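Local coordinates for glycoside hydrolase family 5 (Aspergillus oryzae, PDB 6LA0), which acts as a rutinosidase, a secreted family 5 glycoside hydrolase, and may also release glucose from the non-reducing ends of beta-1,3-glucans, at residues V85-I90 with P293-E298; V131-L136 with M165-A170; F174-G179 with P231-M236; A221-V226 with A253-V258. One frame throughout, in Å; residues are numbered along the deposited sequence.

Contact 1: V85-I90 with P293-E298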
loop_
_atom_site.group_PDB
_atom_site.type_symbol
_atom_site.label_atom_id
_atom_site.label_comp_id
_atom_site.label_asym_id
_atom_site.label_seq_id
_atom_site.Cartn_x
_atom_site.Cartn_y
_atom_site.Cartn_z
ATOM N N VAL A 85 -2.991 -4.273 16.561
ATOM C CA VAL A 85 -2.985 -4.282 15.101
ATOM C C VAL A 85 -3.420 -5.654 14.602
ATOM O O VAL A 85 -2.910 -6.690 15.053
ATOM C CB VAL A 85 -1.597 -3.903 14.565
ATOM C CG1 VAL A 85 -1.446 -4.334 13.108
ATOM C CG2 VAL A 85 -1.383 -2.408 14.710
ATOM N N GLY A 86 -4.379 -5.664 13.668
ATOM C CA GLY A 86 -4.907 -6.911 13.160
ATOM C C GLY A 86 -4.681 -7.166 11.680
ATOM O O GLY A 86 -5.099 -8.211 11.176
ATOM N N VAL A 87 -4.035 -6.237 10.975
ATOM C CA VAL A 87 -3.800 -6.380 9.540
ATOM C C VAL A 87 -2.510 -5.654 9.168
ATOM O O VAL A 87 -2.225 -4.559 9.662
ATOM C CB VAL A 87 -5.005 -5.872 8.711
ATOM C CG1 VAL A 87 -5.282 -4.407 9.008
ATOM C CG2 VAL A 87 -4.737 -6.049 7.225
ATOM N N LEU A 88 -1.718 -6.289 8.308
ATOM C CA LEU A 88 -0.495 -5.708 7.764
ATOM C C LEU A 88 -0.632 -5.639 6.251
ATOM O O LEU A 88 -0.877 -6.664 5.603
ATOM C CB LEU A 88 0.743 -6.530 8.146
ATOM C CG LEU A 88 1.065 -6.711 9.634
ATOM C CD1 LEU A 88 2.196 -7.709 9.811
ATOM C CD2 LEU A 88 1.401 -5.373 10.296
ATOM N N ARG A 89 -0.488 -4.437 5.689
ATOM C CA ARG A 89 -0.355 -4.263 4.247
ATOM C C ARG A 89 1.129 -4.151 3.923
ATOM O O ARG A 89 1.820 -3.280 4.462
ATOM C CB ARG A 89 -1.097 -3.029 3.743
ATOM C CG ARG A 89 -1.066 -2.876 2.214
ATOM C CD ARG A 89 -2.088 -1.821 1.764
ATOM N NE ARG A 89 -2.136 -1.604 0.313
ATOM C CZ ARG A 89 -1.570 -0.578 -0.317
ATOM N NH1 ARG A 89 -0.876 0.313 0.363
ATOM N NH2 ARG A 89 -1.697 -0.438 -1.637
ATOM N N ILE A 90 1.608 -5.018 3.040
ATOM C CA ILE A 90 3.031 -5.168 2.767
ATOM C C ILE A 90 3.269 -4.900 1.285
ATOM O O ILE A 90 3.074 -5.779 0.443
ATOM C CB ILE A 90 3.531 -6.565 3.172
ATOM C CG1 ILE A 90 2.965 -6.935 4.550
ATOM C CG2 ILE A 90 5.070 -6.623 3.133
ATOM C CD1 ILE A 90 3.556 -8.193 5.156
ATOM N N PRO A 293 -17.326 -4.292 -1.072
ATOM C CA PRO A 293 -16.876 -3.562 0.120
ATOM C C PRO A 293 -15.628 -2.721 -0.144
ATOM O O PRO A 293 -14.919 -2.885 -1.144
ATOM C CB PRO A 293 -16.583 -4.686 1.123
ATOM C CG PRO A 293 -16.117 -5.833 0.247
ATOM C CD PRO A 293 -16.887 -5.703 -1.062
ATOM N N VAL A 294 -15.353 -1.814 0.806
ATOM C CA VAL A 294 -14.284 -0.822 0.696
ATOM C C VAL A 294 -13.356 -0.918 1.902
ATOM O O VAL A 294 -13.816 -1.032 3.043
ATOM C CB VAL A 294 -14.857 0.610 0.595
ATOM C CG1 VAL A 294 -13.729 1.628 0.596
ATOM C CG2 VAL A 294 -15.722 0.764 -0.648
ATOM N N PHE A 295 -12.044 -0.849 1.644
ATOM C CA PHE A 295 -11.001 -0.806 2.658
ATOM C C PHE A 295 -10.109 0.398 2.381
ATOM O O PHE A 295 -9.825 0.715 1.221
ATOM C CB PHE A 295 -10.164 -2.105 2.662
ATOM C CG PHE A 295 -9.155 -2.203 3.793
ATOM C CD1 PHE A 295 -9.561 -2.496 5.087
ATOM C CD2 PHE A 295 -7.800 -2.036 3.546
ATOM C CE1 PHE A 295 -8.625 -2.605 6.123
ATOM C CE2 PHE A 295 -6.859 -2.144 4.572
ATOM C CZ PHE A 295 -7.275 -2.431 5.857
ATOM N N THR A 296 -9.703 1.098 3.441
ATOM C CA THR A 296 -8.873 2.288 3.287
ATOM C C THR A 296 -7.430 1.854 3.543
ATOM O O THR A 296 -6.915 1.965 4.655
ATOM C CB THR A 296 -9.321 3.403 4.234
ATOM O OG1 THR A 296 -10.736 3.642 4.084
ATOM C CG2 THR A 296 -8.559 4.692 3.947
ATOM N N GLY A 297 -6.763 1.386 2.494
ATOM C CA GLY A 297 -5.428 0.809 2.644
ATOM C C GLY A 297 -4.282 1.777 2.877
ATOM O O GLY A 297 -3.185 1.316 3.243
ATOM N N GLU A 298 -4.486 3.079 2.648
ATOM C CA GLU A 298 -3.459 4.098 2.896
ATOM C C GLU A 298 -4.112 5.394 3.358
ATOM O O GLU A 298 -5.074 5.851 2.739
ATOM C CB GLU A 298 -2.630 4.392 1.638
ATOM C CG GLU A 298 -1.623 3.331 1.265
ATOM C CD GLU A 298 -0.713 3.752 0.125
ATOM O OE1 GLU A 298 -0.429 4.958 0.018
ATOM O OE2 GLU A 298 -0.264 2.877 -0.662
#
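R89 and V87 point into the interior of the (β/α)8 (TIM) barrel of this family 5 hydrolase, where they meet E298, G297 and F295. Their strands, 87-92 and 294-303, are not neighbours in a sheet: the axes of strands 87-90 and 294-298 approach to 9.0 Å, and every residue that touches is buried.

The polar part is a salt bridge. R89 NH1 donates to E298 OE2 at 2.8 Å, with an N-H...O angle of 156°. The carboxylate uses its anti lone pair, on the side away from OE1, and sits near the guanidinium plane but a little tilted from it. The two side chains cross at about a right angle, with their flat groups turned 50° apart. R89 gets there by standing with CG anti to the backbone N (chi1 -176°) and running extended to NE. Around it, E187 forms a salt bridge to NE, N190 accepts from NH2 and N23 from NH1, so the group is gripped along several of its N-H bonds and its rotation is fixed. E298 has a second partner in Y264, whose hydroxyl bonds OE1. This buried charge cluster is consistent with a family 5 active site.

The apolar part lies earlier along both strands. V87 CG1 approaches the F295 ring obliquely, 4.2 Å from CZ, and both side chains also touch I130 and C331, which belong to other strands of the wall.

The aliphatic part of R89 runs past the backbone of G297: R89 CD lies 3.6 Å from G297 O, a carbonyl oxygen hydrogen-bonded by N23 ND2.

Contact 2: V131-L136 with M165-A170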
loop_
_atom_site.group_PDB
_atom_site.type_symbol
_atom_site.label_atom_id
_atom_site.label_comp_id
_atom_site.label_asym_id
_atom_site.label_seq_id
_atom_site.Cartn_x
_atom_site.Cartn_y
_atom_site.Cartn_z
ATOM N N VAL A 131 -0.914 -8.779 0.613
ATOM C CA VAL A 131 0.308 -8.791 -0.179
ATOM C C VAL A 131 0.062 -7.857 -1.360
ATOM O O VAL A 131 -0.806 -8.121 -2.198
ATOM C CB VAL A 131 0.678 -10.210 -0.629
ATOM C CG1 VAL A 131 1.962 -10.194 -1.437
ATOM C CG2 VAL A 131 0.832 -11.128 0.575
ATOM N N ASP A 132 0.792 -6.742 -1.405
ATOM C CA ASP A 132 0.539 -5.677 -2.370
ATOM C C ASP A 132 1.647 -5.694 -3.421
ATOM O O ASP A 132 2.828 -5.642 -3.078
ATOM C CB ASP A 132 0.429 -4.326 -1.644
ATOM C CG ASP A 132 0.767 -3.129 -2.526
ATOM O OD1 ASP A 132 0.251 -3.026 -3.648
ATOM O OD2 ASP A 132 1.548 -2.263 -2.084
ATOM N N VAL A 133 1.273 -5.818 -4.693
ATOM C CA VAL A 133 2.232 -5.700 -5.787
ATOM C C VAL A 133 2.188 -4.245 -6.230
ATOM O O VAL A 133 1.305 -3.836 -6.990
ATOM C CB VAL A 133 1.939 -6.660 -6.943
ATOM C CG1 VAL A 133 3.091 -6.602 -7.954
ATOM C CG2 VAL A 133 1.717 -8.105 -6.435
ATOM N N HIS A 134 3.150 -3.466 -5.723
ATOM C CA HIS A 134 3.152 -2.019 -5.853
ATOM C C HIS A 134 3.481 -1.588 -7.279
ATOM O O HIS A 134 2.882 -0.638 -7.795
ATOM C CB HIS A 134 4.183 -1.443 -4.865
ATOM C CG HIS A 134 3.751 -0.201 -4.138
ATOM N ND1 HIS A 134 2.581 -0.120 -3.409
ATOM C CD2 HIS A 134 4.364 1.000 -3.999
ATOM C CE1 HIS A 134 2.489 1.082 -2.865
ATOM N NE2 HIS A 134 3.551 1.785 -3.218
ATOM N N SER A 135 4.449 -2.256 -7.911
ATOM C CA SER A 135 4.928 -1.963 -9.256
ATOM C C SER A 135 4.629 -3.119 -10.210
ATOM O O SER A 135 4.467 -4.271 -9.794
ATOM C CB SER A 135 6.446 -1.663 -9.238
ATOM O OG SER A 135 7.108 -2.504 -8.317
ATOM N N LEU A 136 4.498 -2.793 -11.492
ATOM C CA LEU A 136 4.287 -3.789 -12.532
ATOM C C LEU A 136 5.225 -3.499 -13.695
ATOM O O LEU A 136 5.642 -2.347 -13.894
ATOM C CB LEU A 136 2.822 -3.811 -13.027
ATOM C CG LEU A 136 1.790 -4.382 -12.045
ATOM C CD1 LEU A 136 0.389 -4.246 -12.621
ATOM C CD2 LEU A 136 2.069 -5.836 -11.676
ATOM N N MET A 165 0.978 -11.183 -15.316
ATOM C CA MET A 165 0.254 -12.376 -14.874
ATOM C C MET A 165 1.201 -13.427 -14.303
ATOM O O MET A 165 0.825 -14.158 -13.380
ATOM C CB MET A 165 -0.576 -12.968 -16.020
ATOM C CG MET A 165 -1.682 -12.061 -16.532
ATOM S SD MET A 165 -2.795 -11.472 -15.240
ATOM C CE MET A 165 -3.456 -13.004 -14.578
ATOM N N GLN A 166 2.426 -13.518 -14.819
ATOM C CA GLN A 166 3.414 -14.384 -14.181
ATOM C C GLN A 166 3.714 -13.927 -12.751
ATOM O O GLN A 166 3.871 -14.757 -11.843
ATOM C CB GLN A 166 4.679 -14.432 -15.037
ATOM C CG GLN A 166 4.441 -15.112 -16.390
ATOM C CD GLN A 166 5.701 -15.239 -17.221
ATOM O OE1 GLN A 166 6.802 -15.391 -16.692
ATOM N NE2 GLN A 166 5.548 -15.166 -18.531
ATOM N N VAL A 167 3.772 -12.612 -12.522
ATOM C CA VAL A 167 3.898 -12.092 -11.157
ATOM C C VAL A 167 2.767 -12.617 -10.282
ATOM O O VAL A 167 3.001 -13.153 -9.191
ATOM C CB VAL A 167 3.942 -10.551 -11.175
ATOM C CG1 VAL A 167 3.717 -9.964 -9.772
ATOM C CG2 VAL A 167 5.264 -10.071 -11.773
ATOM N N ILE A 168 1.523 -12.518 -10.769
ATOM C CA ILE A 168 0.376 -12.959 -9.979
ATOM C C ILE A 168 0.405 -14.472 -9.762
ATOM O O ILE A 168 0.061 -14.954 -8.675
ATOM C CB ILE A 168 -0.934 -12.492 -10.648
ATOM C CG1 ILE A 168 -1.024 -10.961 -10.610
ATOM C CG2 ILE A 168 -2.165 -13.134 -9.984
ATOM C CD1 ILE A 168 -0.597 -10.351 -9.281
ATOM N N ASP A 169 0.819 -15.245 -10.779
ATOM C CA ASP A 169 0.999 -16.686 -10.604
ATOM C C ASP A 169 1.931 -16.990 -9.437
ATOM O O ASP A 169 1.689 -17.922 -8.658
ATOM C CB ASP A 169 1.574 -17.314 -11.881
ATOM C CG ASP A 169 0.541 -17.472 -12.999
ATOM O OD1 ASP A 169 -0.678 -17.310 -12.753
ATOM O OD2 ASP A 169 0.966 -17.757 -14.143
ATOM N N ALA A 170 3.009 -16.212 -9.311
ATOM C CA ALA A 170 3.967 -16.406 -8.224
ATOM C C ALA A 170 3.379 -16.027 -6.867
ATOM O O ALA A 170 3.622 -16.719 -5.870
ATOM C CB ALA A 170 5.238 -15.594 -8.498
#
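V133 and V167 meet tip to tip where barrel strand 128-133 is covered by helix 158-176, the helix that carries the chain on to the next parallel strand, 184-187, in a beta-alpha-beta crossover. This is the tight part: V133 CG1 and V167 CG1 are 3.9 Å apart. Both are the methyls anti to the backbone N of their residues, so each valine sends the same branch across the gap. The other methyl of V133 finds a different partner, CG2 lying 4.3 Å from I168 CD1, so one valine spans two successive residues of the helix. Beyond this point the fit slackens. L136 CD2 stays 4.8 Å from V167 CG1, and the leucine leans instead on W154 and Y218. On the far side of the helix Q166 is exposed, while the partly exposed D169 forms a salt bridge to R225 of helix 209-229.

D132 and, just past the strand's end, H134 turn away from the helix. H134 ND1 donates to D132 OD2 at 2.7 Å; OD2 accepts on its syn lone pair, 28° out of the imidazole plane. Between the segments the contact is purely aliphatic, resting on van der Waals packing and burial rather than directional bonds.

Contact 3: F174-G179 with P231-M236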
loop_
_atom_site.group_PDB
_atom_site.type_symbol
_atom_site.label_atom_id
_atom_site.label_comp_id
_atom_site.label_asym_id
_atom_site.label_seq_id
_atom_site.Cartn_x
_atom_site.Cartn_y
_atom_site.Cartn_z
ATOM N N PHE A 174 2.787 -18.554 -3.583
ATOM C CA PHE A 174 3.230 -18.165 -2.238
ATOM C C PHE A 174 2.105 -18.308 -1.212
ATOM O O PHE A 174 2.298 -18.873 -0.126
ATOM C CB PHE A 174 3.753 -16.723 -2.269
ATOM C CG PHE A 174 4.229 -16.204 -0.928
ATOM C CD1 PHE A 174 3.339 -15.617 -0.022
ATOM C CD2 PHE A 174 5.574 -16.273 -0.588
ATOM C CE1 PHE A 174 3.786 -15.139 1.204
ATOM C CE2 PHE A 174 6.029 -15.792 0.636
ATOM C CZ PHE A 174 5.135 -15.222 1.531
ATOM N N VAL A 175 0.915 -17.790 -1.542
ATOM C CA VAL A 175 -0.242 -17.917 -0.658
ATOM C C VAL A 175 -0.638 -19.379 -0.485
ATOM O O VAL A 175 -0.880 -19.846 0.637
ATOM C CB VAL A 175 -1.415 -17.079 -1.206
ATOM C CG1 VAL A 175 -2.702 -17.347 -0.419
ATOM C CG2 VAL A 175 -1.052 -15.610 -1.231
ATOM N N GLN A 176 -0.710 -20.125 -1.592
ATOM C CA GLN A 176 -1.177 -21.507 -1.535
ATOM C C GLN A 176 -0.258 -22.384 -0.688
ATOM O O GLN A 176 -0.732 -23.275 0.031
ATOM C CB GLN A 176 -1.295 -22.073 -2.950
ATOM C CG GLN A 176 -2.568 -21.658 -3.678
ATOM C CD GLN A 176 -3.826 -22.137 -2.977
ATOM O OE1 GLN A 176 -4.309 -21.499 -2.038
ATOM N NE2 GLN A 176 -4.366 -23.270 -3.430
ATOM N N ASN A 177 1.057 -22.161 -0.768
ATOM C CA ASN A 177 2.033 -22.967 -0.048
ATOM C C ASN A 177 2.471 -22.317 1.263
ATOM O O ASN A 177 3.470 -22.736 1.860
ATOM C CB ASN A 177 3.236 -23.253 -0.952
ATOM C CG ASN A 177 2.821 -23.943 -2.239
ATOM O OD1 ASN A 177 3.082 -23.462 -3.341
ATOM N ND2 ASN A 177 2.128 -25.055 -2.100
ATOM N N SER A 178 1.715 -21.324 1.735
ATOM C CA SER A 178 2.081 -20.599 2.940
ATOM C C SER A 178 1.898 -21.416 4.211
ATOM O O SER A 178 2.505 -21.078 5.228
ATOM C CB SER A 178 1.244 -19.329 3.022
ATOM O OG SER A 178 -0.101 -19.650 3.296
ATOM N N GLY A 179 1.094 -22.477 4.185
ATOM C CA GLY A 179 0.636 -23.109 5.406
ATOM C C GLY A 179 -0.597 -22.468 6.015
ATOM O O GLY A 179 -1.186 -23.036 6.949
ATOM N N PRO A 231 -10.885 -20.100 -5.139
ATOM C CA PRO A 231 -11.895 -19.030 -5.167
ATOM C C PRO A 231 -12.101 -18.330 -3.837
ATOM O O PRO A 231 -12.878 -17.362 -3.793
ATOM C CB PRO A 231 -13.174 -19.760 -5.611
ATOM C CG PRO A 231 -12.940 -21.189 -5.271
ATOM C CD PRO A 231 -11.463 -21.416 -5.470
ATOM N N ASN A 232 -11.457 -18.786 -2.761
ATOM C CA ASN A 232 -11.640 -18.223 -1.432
ATOM C C ASN A 232 -10.635 -17.130 -1.083
ATOM O O ASN A 232 -10.852 -16.412 -0.098
ATOM C CB ASN A 232 -11.565 -19.334 -0.381
ATOM C CG ASN A 232 -12.747 -20.263 -0.433
ATOM O OD1 ASN A 232 -13.893 -19.836 -0.294
ATOM N ND2 ASN A 232 -12.483 -21.544 -0.641
ATOM N N ILE A 233 -9.549 -16.999 -1.843
ATOM C CA ILE A 233 -8.573 -15.918 -1.674
ATOM C C ILE A 233 -9.184 -14.627 -2.199
ATOM O O ILE A 233 -9.498 -14.546 -3.398
ATOM C CB ILE A 233 -7.257 -16.220 -2.413
ATOM C CG1 ILE A 233 -6.620 -17.516 -1.897
ATOM C CG2 ILE A 233 -6.308 -15.016 -2.314
ATOM C CD1 ILE A 233 -5.415 -18.032 -2.737
ATOM N N PRO A 234 -9.351 -13.595 -1.363
ATOM C CA PRO A 234 -9.880 -12.318 -1.862
ATOM C C PRO A 234 -8.858 -11.528 -2.668
ATOM O O PRO A 234 -7.643 -11.584 -2.422
ATOM C CB PRO A 234 -10.268 -11.558 -0.577
ATOM C CG PRO A 234 -10.272 -12.601 0.525
ATOM C CD PRO A 234 -9.232 -13.611 0.104
ATOM N N VAL A 235 -9.371 -10.798 -3.661
ATOM C CA VAL A 235 -8.591 -9.886 -4.495
ATOM C C VAL A 235 -8.912 -8.462 -4.071
ATOM O O VAL A 235 -10.092 -8.099 -3.975
ATOM C CB VAL A 235 -8.909 -10.083 -5.986
ATOM C CG1 VAL A 235 -8.287 -8.957 -6.828
ATOM C CG2 VAL A 235 -8.446 -11.464 -6.472
ATOM N N MET A 236 -7.873 -7.646 -3.847
ATOM C CA MET A 236 -8.024 -6.248 -3.449
ATOM C C MET A 236 -7.646 -5.348 -4.627
ATOM O O MET A 236 -6.503 -5.384 -5.104
ATOM C CB MET A 236 -7.172 -5.927 -2.213
ATOM C CG MET A 236 -7.330 -4.479 -1.707
ATOM S SD MET A 236 -6.674 -4.159 -0.042
ATOM C CE MET A 236 -7.987 -4.834 0.981
#
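In the TIM barrel's outer layer, the C-terminal turn of helix 158-176 meets the loop that leads into strand 235-237, and V175 and I233 carry the contact. They reach toward each other tip to tip: V175 CG1 is 3.6 Å from I233 CD1 and 4.2 Å from I233 CG1. The isoleucine chain leaves its backbone with CG1 anti to the carbonyl carbon and then extends (chi2 170°), which pushes CD1 out toward the helix. I233 also packs on V226 of helix 209-229, and V175 on Y184 and P181, so the pair sits in a greasy seam between two helices and a strand.

Q176 closes the more open border. Its chain bends at chi2 (-61°), bringing OE1 within 3.7 Å of I233 CD1. That is a van der Waals touch, since the amide oxygen's polar partner is N230 ND2, just before the loop. The bond to N230 probably helps keep the amide beside the end of the isoleucine.

The helix ends at Q176. N177 is the first residue to leave helical angles, and the carbonyl oxygen thereby released takes two bonds from one residue: S178 N at 3.2 Å and the hydroxyl S178 OG at 2.8 Å from V175 O.

Contact 4: A221-V226 with A253-V258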
loop_
_atom_site.group_PDB
_atom_site.type_symbol
_atom_site.label_atom_id
_atom_site.label_comp_id
_atom_site.label_asym_id
_atom_site.label_seq_id
_atom_site.Cartn_x
_atom_site.Cartn_y
_atom_site.Cartn_z
ATOM N N ALA A 221 -8.607 -10.288 -15.539
ATOM C CA ALA A 221 -7.714 -11.418 -15.767
ATOM C C ALA A 221 -7.196 -11.979 -14.446
ATOM O O ALA A 221 -7.095 -13.200 -14.282
ATOM C CB ALA A 221 -6.565 -10.990 -16.669
ATOM N N VAL A 222 -6.908 -11.095 -13.479
ATOM C CA VAL A 222 -6.415 -11.510 -12.164
ATOM C C VAL A 222 -7.514 -12.176 -11.350
ATOM O O VAL A 222 -7.287 -13.202 -10.697
ATOM C CB VAL A 222 -5.834 -10.305 -11.406
ATOM C CG1 VAL A 222 -5.514 -10.686 -9.958
ATOM C CG2 VAL A 222 -4.606 -9.763 -12.117
ATOM N N ILE A 223 -8.710 -11.583 -11.335
ATOM C CA ILE A 223 -9.825 -12.194 -10.613
ATOM C C ILE A 223 -10.014 -13.629 -11.079
ATOM O O ILE A 223 -10.164 -14.555 -10.271
ATOM C CB ILE A 223 -11.122 -11.376 -10.794
ATOM C CG1 ILE A 223 -11.076 -10.052 -10.034
ATOM C CG2 ILE A 223 -12.337 -12.150 -10.282
ATOM C CD1 ILE A 223 -12.051 -9.031 -10.586
ATOM N N ASP A 224 -9.993 -13.833 -12.400
ATOM C CA ASP A 224 -10.210 -15.170 -12.950
ATOM C C ASP A 224 -9.050 -16.102 -12.620
ATOM O O ASP A 224 -9.264 -17.278 -12.292
ATOM C CB ASP A 224 -10.406 -15.096 -14.465
ATOM C CG ASP A 224 -11.752 -14.506 -14.860
ATOM O OD1 ASP A 224 -12.606 -14.257 -13.978
ATOM O OD2 ASP A 224 -11.956 -14.296 -16.074
ATOM N N ARG A 225 -7.816 -15.601 -12.697
ATOM C CA ARG A 225 -6.670 -16.480 -12.465
ATOM C C ARG A 225 -6.615 -16.938 -11.017
ATOM O O ARG A 225 -6.380 -18.119 -10.748
ATOM C CB ARG A 225 -5.364 -15.787 -12.861
ATOM C CG ARG A 225 -4.122 -16.692 -12.762
ATOM C CD ARG A 225 -4.173 -17.890 -13.754
ATOM N NE ARG A 225 -4.235 -17.448 -15.148
ATOM C CZ ARG A 225 -3.193 -17.002 -15.848
ATOM N NH1 ARG A 225 -1.989 -16.944 -15.292
ATOM N NH2 ARG A 225 -3.352 -16.612 -17.108
ATOM N N VAL A 226 -6.865 -16.027 -10.069
ATOM C CA VAL A 226 -6.850 -16.405 -8.659
ATOM C C VAL A 226 -7.969 -17.391 -8.371
ATOM O O VAL A 226 -7.754 -18.424 -7.724
ATOM C CB VAL A 226 -6.955 -15.162 -7.746
ATOM C CG1 VAL A 226 -7.061 -15.591 -6.278
ATOM C CG2 VAL A 226 -5.755 -14.211 -7.937
ATOM N N ALA A 253 -21.026 -9.469 -9.975
ATOM C CA ALA A 253 -21.278 -9.332 -8.543
ATOM C C ALA A 253 -20.558 -10.392 -7.718
ATOM O O ALA A 253 -20.172 -10.128 -6.570
ATOM C CB ALA A 253 -22.782 -9.386 -8.272
ATOM N N ASP A 254 -20.346 -11.583 -8.276
ATOM C CA ASP A 254 -19.760 -12.672 -7.504
ATOM C C ASP A 254 -18.233 -12.660 -7.473
ATOM O O ASP A 254 -17.639 -13.610 -6.953
ATOM C CB ASP A 254 -20.248 -14.023 -8.046
ATOM C CG ASP A 254 -21.678 -14.328 -7.638
ATOM O OD1 ASP A 254 -22.213 -13.609 -6.763
ATOM O OD2 ASP A 254 -22.265 -15.288 -8.192
ATOM N N ALA A 255 -17.573 -11.645 -8.021
ATOM C CA ALA A 255 -16.131 -11.551 -7.829
ATOM C C ALA A 255 -15.819 -11.422 -6.340
ATOM O O ALA A 255 -16.484 -10.674 -5.617
ATOM C CB ALA A 255 -15.560 -10.354 -8.590
ATOM N N ASN A 256 -14.815 -12.173 -5.877
ATOM C CA ASN A 256 -14.359 -12.117 -4.484
ATOM C C ASN A 256 -13.407 -10.929 -4.378
ATOM O O ASN A 256 -12.178 -11.049 -4.449
ATOM C CB ASN A 256 -13.698 -13.425 -4.063
ATOM C CG ASN A 256 -13.541 -13.535 -2.549
ATOM O OD1 ASN A 256 -13.882 -12.610 -1.812
ATOM N ND2 ASN A 256 -13.033 -14.669 -2.083
ATOM N N LEU A 257 -14.005 -9.754 -4.203
ATOM C CA LEU A 257 -13.357 -8.496 -4.541
ATOM C C LEU A 257 -13.619 -7.463 -3.453
ATOM O O LEU A 257 -14.764 -7.261 -3.038
ATOM C CB LEU A 257 -13.876 -7.998 -5.897
ATOM C CG LEU A 257 -13.381 -6.696 -6.531
ATOM C CD1 LEU A 257 -11.937 -6.803 -6.940
ATOM C CD2 LEU A 257 -14.260 -6.368 -7.734
ATOM N N VAL A 258 -12.552 -6.812 -2.996
ATOM C CA VAL A 258 -12.648 -5.683 -2.083
ATOM C C VAL A 258 -11.871 -4.517 -2.687
ATOM O O VAL A 258 -10.836 -4.720 -3.326
ATOM C CB VAL A 258 -12.116 -6.060 -0.683
ATOM C CG1 VAL A 258 -10.666 -6.544 -0.776
ATOM C CG2 VAL A 258 -12.240 -4.893 0.270
#
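I223 projects from helix 209-229 over A255 and L257, its two branches covering different residues of the run into strand 257-265. CG2, the methyl anti to the backbone N, rests on the alanine, 4.1 Å from A255 CB. The longer branch departs anti to the carbonyl carbon (chi1 -71°) and carries CD1 to 4.3 Å from L257 CD1. The backbones come closest at this same place, with I223 CA and A255 CA 6.9 Å apart.

L257 itself is buried, and it packs further against L251 and F237, while I223 and A255 are both partly exposed at the outer edge of the barrel. N256, between the two touching residues, is the centre of an inverse gamma turn and sends its side chain elsewhere: ND2 bonds the carbonyl oxygen of P231, and an N-acetylglucosamine touches the residue. On another side of the helix V222 and V226 lean on M165 and I172 of helix 158-176.

Only carbon meets carbon between these two segments, with no hydrogen bond across. The contact therefore lacks directional chemistry of its own and depends on van der Waals packing of I223 against A255 and L257.

How the contacts relate
All four contacts lie in one TIM barrel, their centres 12 to 18 Å apart. Contact 1 closes the longest loop, and the other three are nested inside it along the chain. It spans the barrel interior, while contacts 2, 3 and 4 join outer helices to the strands or to the loops leading into them. Contacts 2 and 3 follow in series and share helix 158-176; contacts 3 and 4 cross, and V235 of strand 235-237 hydrogen-bonds the backbone of N256 and V258, at the start of strand 257-265. I90 and D132 join contacts 1 and 2. The D169-R225 salt bridge ties the two outer helices. Together they tie the interior, strands and two helices of one barrel domain.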